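Long-range contact in 3-methylornithine synthase (Methanosarcina barkeri, PDB 3T7V), which isomerizes L-lysine to (3R)-3-methyl-D-ornithine by radical chemistry, using S-adenosylmethionine and a [4Fe-4S] cluster, on the way to pyrrolysine: residues E258-R266 / L288-I296. Numbering follows the deposited sequence.
Sequences ELKIISVLR and LRLNAGANI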
loop_
_atom_site.group_PDB
_atom_site.type_symbol
_atom_site.label_atom_id
_atom_site.label_comp_id
_atom_site.label_asym_id
_atom_site.label_seq_id
_atom_site.Cartn_x
_atom_site.Cartn_y
_atom_site.Cartn_z
ATOM N N GLU A 258 11.250 1.529 -7.576
ATOM C CA GLU A 258 10.129 0.755 -7.092
ATOM C C GLU A 258 9.937 -0.551 -7.937
ATOM O O GLU A 258 9.607 -1.573 -7.383
ATOM C CB GLU A 258 8.927 1.663 -7.129
ATOM C CG GLU A 258 7.649 1.004 -6.622
ATOM C CD GLU A 258 6.444 1.880 -6.810
ATOM O OE1 GLU A 258 6.625 3.158 -6.920
ATOM O OE2 GLU A 258 5.307 1.319 -6.836
ATOM N N LEU A 259 10.118 -0.512 -9.273
ATOM C CA LEU A 259 9.884 -1.730 -10.033
ATOM C C LEU A 259 10.830 -2.852 -9.687
ATOM O O LEU A 259 10.445 -4.003 -9.560
ATOM C CB LEU A 259 9.960 -1.452 -11.541
ATOM C CG LEU A 259 9.131 -0.263 -12.060
ATOM C CD1 LEU A 259 9.421 -0.212 -13.577
ATOM C CD2 LEU A 259 7.668 -0.575 -11.783
ATOM N N LYS A 260 12.115 -2.500 -9.516
ATOM C CA LYS A 260 13.112 -3.486 -9.080
ATOM C C LYS A 260 12.727 -4.080 -7.719
ATOM O O LYS A 260 12.828 -5.266 -7.483
ATOM C CB LYS A 260 14.502 -2.767 -8.992
ATOM C CG LYS A 260 15.696 -3.641 -8.791
ATOM C CD LYS A 260 16.973 -3.002 -9.490
ATOM C CE LYS A 260 17.077 -1.566 -9.103
ATOM N NZ LYS A 260 18.504 -1.147 -9.314
ATOM N N ILE A 261 12.272 -3.219 -6.807
ATOM C CA ILE A 261 11.999 -3.732 -5.491
ATOM C C ILE A 261 10.720 -4.559 -5.481
ATOM O O ILE A 261 10.610 -5.525 -4.750
ATOM C CB ILE A 261 11.917 -2.599 -4.456
ATOM C CG1 ILE A 261 13.352 -1.965 -4.319
ATOM C CG2 ILE A 261 11.433 -3.048 -3.054
ATOM C CD1 ILE A 261 13.260 -0.649 -3.625
ATOM N N ILE A 262 9.726 -4.188 -6.315
ATOM C CA ILE A 262 8.507 -5.060 -6.480
ATOM C C ILE A 262 8.906 -6.478 -6.902
ATOM O O ILE A 262 8.408 -7.463 -6.369
ATOM C CB ILE A 262 7.471 -4.455 -7.427
ATOM C CG1 ILE A 262 6.785 -3.269 -6.782
ATOM C CG2 ILE A 262 6.459 -5.518 -7.841
ATOM C CD1 ILE A 262 5.950 -2.486 -7.774
ATOM N N SER A 263 9.827 -6.521 -7.902
ATOM C CA SER A 263 10.246 -7.867 -8.351
ATOM C C SER A 263 10.978 -8.609 -7.248
ATOM O O SER A 263 10.736 -9.786 -7.044
ATOM C CB SER A 263 11.153 -7.764 -9.549
ATOM O OG SER A 263 10.480 -7.145 -10.629
ATOM N N VAL A 264 11.837 -7.917 -6.495
ATOM C CA VAL A 264 12.532 -8.586 -5.401
ATOM C C VAL A 264 11.523 -9.032 -4.335
ATOM O O VAL A 264 11.619 -10.146 -3.785
ATOM C CB VAL A 264 13.590 -7.614 -4.799
ATOM C CG1 VAL A 264 14.130 -8.201 -3.517
ATOM C CG2 VAL A 264 14.744 -7.475 -5.819
ATOM N N LEU A 265 10.497 -8.198 -4.043
ATOM C CA LEU A 265 9.477 -8.623 -3.060
ATOM C C LEU A 265 8.756 -9.868 -3.542
ATOM O O LEU A 265 8.370 -10.716 -2.729
ATOM C CB LEU A 265 8.390 -7.498 -2.890
ATOM C CG LEU A 265 8.914 -6.341 -1.990
ATOM C CD1 LEU A 265 7.874 -5.170 -2.061
ATOM C CD2 LEU A 265 9.125 -6.740 -0.550
ATOM N N ARG A 266 8.478 -9.915 -4.840
ATOM C CA ARG A 266 7.773 -11.137 -5.359
ATOM C C ARG A 266 8.663 -12.377 -5.213
ATOM O O ARG A 266 8.146 -13.483 -4.929
ATOM C CB ARG A 266 7.372 -10.930 -6.801
ATOM C CG ARG A 266 6.728 -12.134 -7.519
ATOM C CD ARG A 266 5.519 -12.662 -6.757
ATOM N NE ARG A 266 4.431 -11.697 -6.814
ATOM C CZ ARG A 266 3.391 -11.690 -5.969
ATOM N NH1 ARG A 266 3.268 -12.566 -5.002
ATOM N NH2 ARG A 266 2.503 -10.687 -6.036
ATOM N N LEU A 288 3.436 -1.167 -15.502
ATOM C CA LEU A 288 4.841 -1.454 -15.234
ATOM C C LEU A 288 4.963 -2.268 -13.932
ATOM O O LEU A 288 5.786 -3.203 -13.774
ATOM C CB LEU A 288 5.595 -0.138 -15.077
ATOM C CG LEU A 288 5.783 0.676 -16.382
ATOM C CD1 LEU A 288 6.362 2.063 -16.132
ATOM C CD2 LEU A 288 6.674 -0.110 -17.321
ATOM N N ARG A 289 4.125 -1.877 -12.974
ATOM C CA ARG A 289 4.200 -2.534 -11.606
ATOM C C ARG A 289 3.635 -3.926 -11.652
ATOM O O ARG A 289 4.230 -4.864 -11.060
ATOM C CB ARG A 289 3.456 -1.668 -10.567
ATOM C CG ARG A 289 4.230 -0.367 -10.245
ATOM C CD ARG A 289 3.334 0.789 -9.777
ATOM N NE ARG A 289 4.227 1.872 -9.325
ATOM C CZ ARG A 289 4.889 2.735 -10.136
ATOM N NH1 ARG A 289 4.785 2.660 -11.479
ATOM N NH2 ARG A 289 5.713 3.636 -9.589
ATOM N N LEU A 290 2.506 -4.148 -12.335
ATOM C CA LEU A 290 2.048 -5.533 -12.567
ATOM C C LEU A 290 3.063 -6.375 -13.345
ATOM O O LEU A 290 3.323 -7.564 -12.972
ATOM C CB LEU A 290 0.699 -5.593 -13.325
ATOM C CG LEU A 290 -0.466 -4.947 -12.509
ATOM C CD1 LEU A 290 -1.646 -4.705 -13.473
ATOM C CD2 LEU A 290 -0.889 -5.873 -11.330
ATOM N N ASN A 291 3.722 -5.766 -14.361
ATOM C CA ASN A 291 4.746 -6.526 -15.087
ATOM C C ASN A 291 6.022 -6.710 -14.316
ATOM O O ASN A 291 6.881 -7.461 -14.752
ATOM C CB ASN A 291 5.008 -5.825 -16.415
ATOM C CG ASN A 291 3.882 -6.054 -17.395
ATOM O OD1 ASN A 291 3.147 -7.084 -17.308
ATOM N ND2 ASN A 291 3.736 -5.146 -18.350
ATOM N N ALA A 292 6.160 -6.097 -13.151
ATOM C CA ALA A 292 7.309 -6.376 -12.250
ATOM C C ALA A 292 6.907 -7.407 -11.152
ATOM O O ALA A 292 7.766 -7.801 -10.351
ATOM C CB ALA A 292 7.757 -5.094 -11.550
ATOM N N GLY A 293 5.650 -7.864 -11.144
ATOM C CA GLY A 293 5.252 -8.921 -10.184
ATOM C C GLY A 293 4.155 -8.572 -9.203
ATOM O O GLY A 293 3.806 -9.379 -8.383
ATOM N N ALA A 294 3.596 -7.388 -9.307
ATOM C CA ALA A 294 2.477 -7.061 -8.405
ATOM C C ALA A 294 1.218 -7.864 -8.795
ATOM O O ALA A 294 1.067 -8.328 -9.919
ATOM C CB ALA A 294 2.159 -5.565 -8.470
ATOM N N ASN A 295 0.295 -7.989 -7.836
ATOM C CA ASN A 295 -0.963 -8.769 -8.095
ATOM C C ASN A 295 -2.255 -8.101 -7.601
ATOM O O ASN A 295 -3.281 -8.704 -7.640
ATOM C CB ASN A 295 -0.814 -10.233 -7.623
ATOM C CG ASN A 295 -0.696 -10.353 -6.098
ATOM O OD1 ASN A 295 -0.431 -9.433 -5.423
ATOM N ND2 ASN A 295 -0.824 -11.520 -5.592
ATOM N N ILE A 296 -2.140 -6.915 -7.013
ATOM C CA ILE A 296 -3.322 -6.171 -6.549
ATOM C C ILE A 296 -3.155 -4.720 -6.941
ATOM O O ILE A 296 -2.083 -4.127 -6.745
ATOM C CB ILE A 296 -3.583 -6.388 -5.009
ATOM C CG1 ILE A 296 -4.764 -5.529 -4.519
ATOM C CG2 ILE A 296 -2.332 -6.086 -4.149
ATOM C CD1 ILE A 296 -5.228 -6.054 -3.135
#
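Gly293 O is gripped side-on by Arg266, which sends NE (2.9 Å) and NH2 (3.0 Å) to this one oxygen while the oxygen lies in the guanidinium plane. The site is the Schellman motif at the C-terminal end of helix 278-291 of the TIM-barrel radical SAM fold, which turns the chain toward strand 296-300; helix 258-268 packs against it. Gly293 takes a positive phi of 120°, and a CB there would jam against Ala292 O and crowd Arg266 CB. Arg266 reaches the carbonyl by bending at chi2 and chi3 (55° and 69°), and its NH1 is held by Arg272 O and Pro270 O. At Ala292, the residue before Gly293, the carbonyl O accepts a hydrogen bond from Ser263 OG over 2.8 Å, in the carbonyl plane and on a lone pair. Ala292 CB meanwhile sits 3.5 Å from Leu259 O, and Ile262 CG2 rests against the Ala294 backbone. At the other end of the contact, Arg289 forms a side-on salt bridge with buried Glu258, NE to OE2 and NH2 to OE1, both from above the carboxylate plane. Thr238 also bonds Glu258 OE1, and Glu281 makes a second salt bridge with Arg289 NH1. A methionine in place of Arg289 would probably leave the Glu258 carboxylate, near Ser277, which binds the product methylornithine, without its charged mate. The aliphatic stem of Arg289 packs too, with Arg289 CG 3.7 Å from Ile262 CD1 and 3.8 Å from Leu259 CD2.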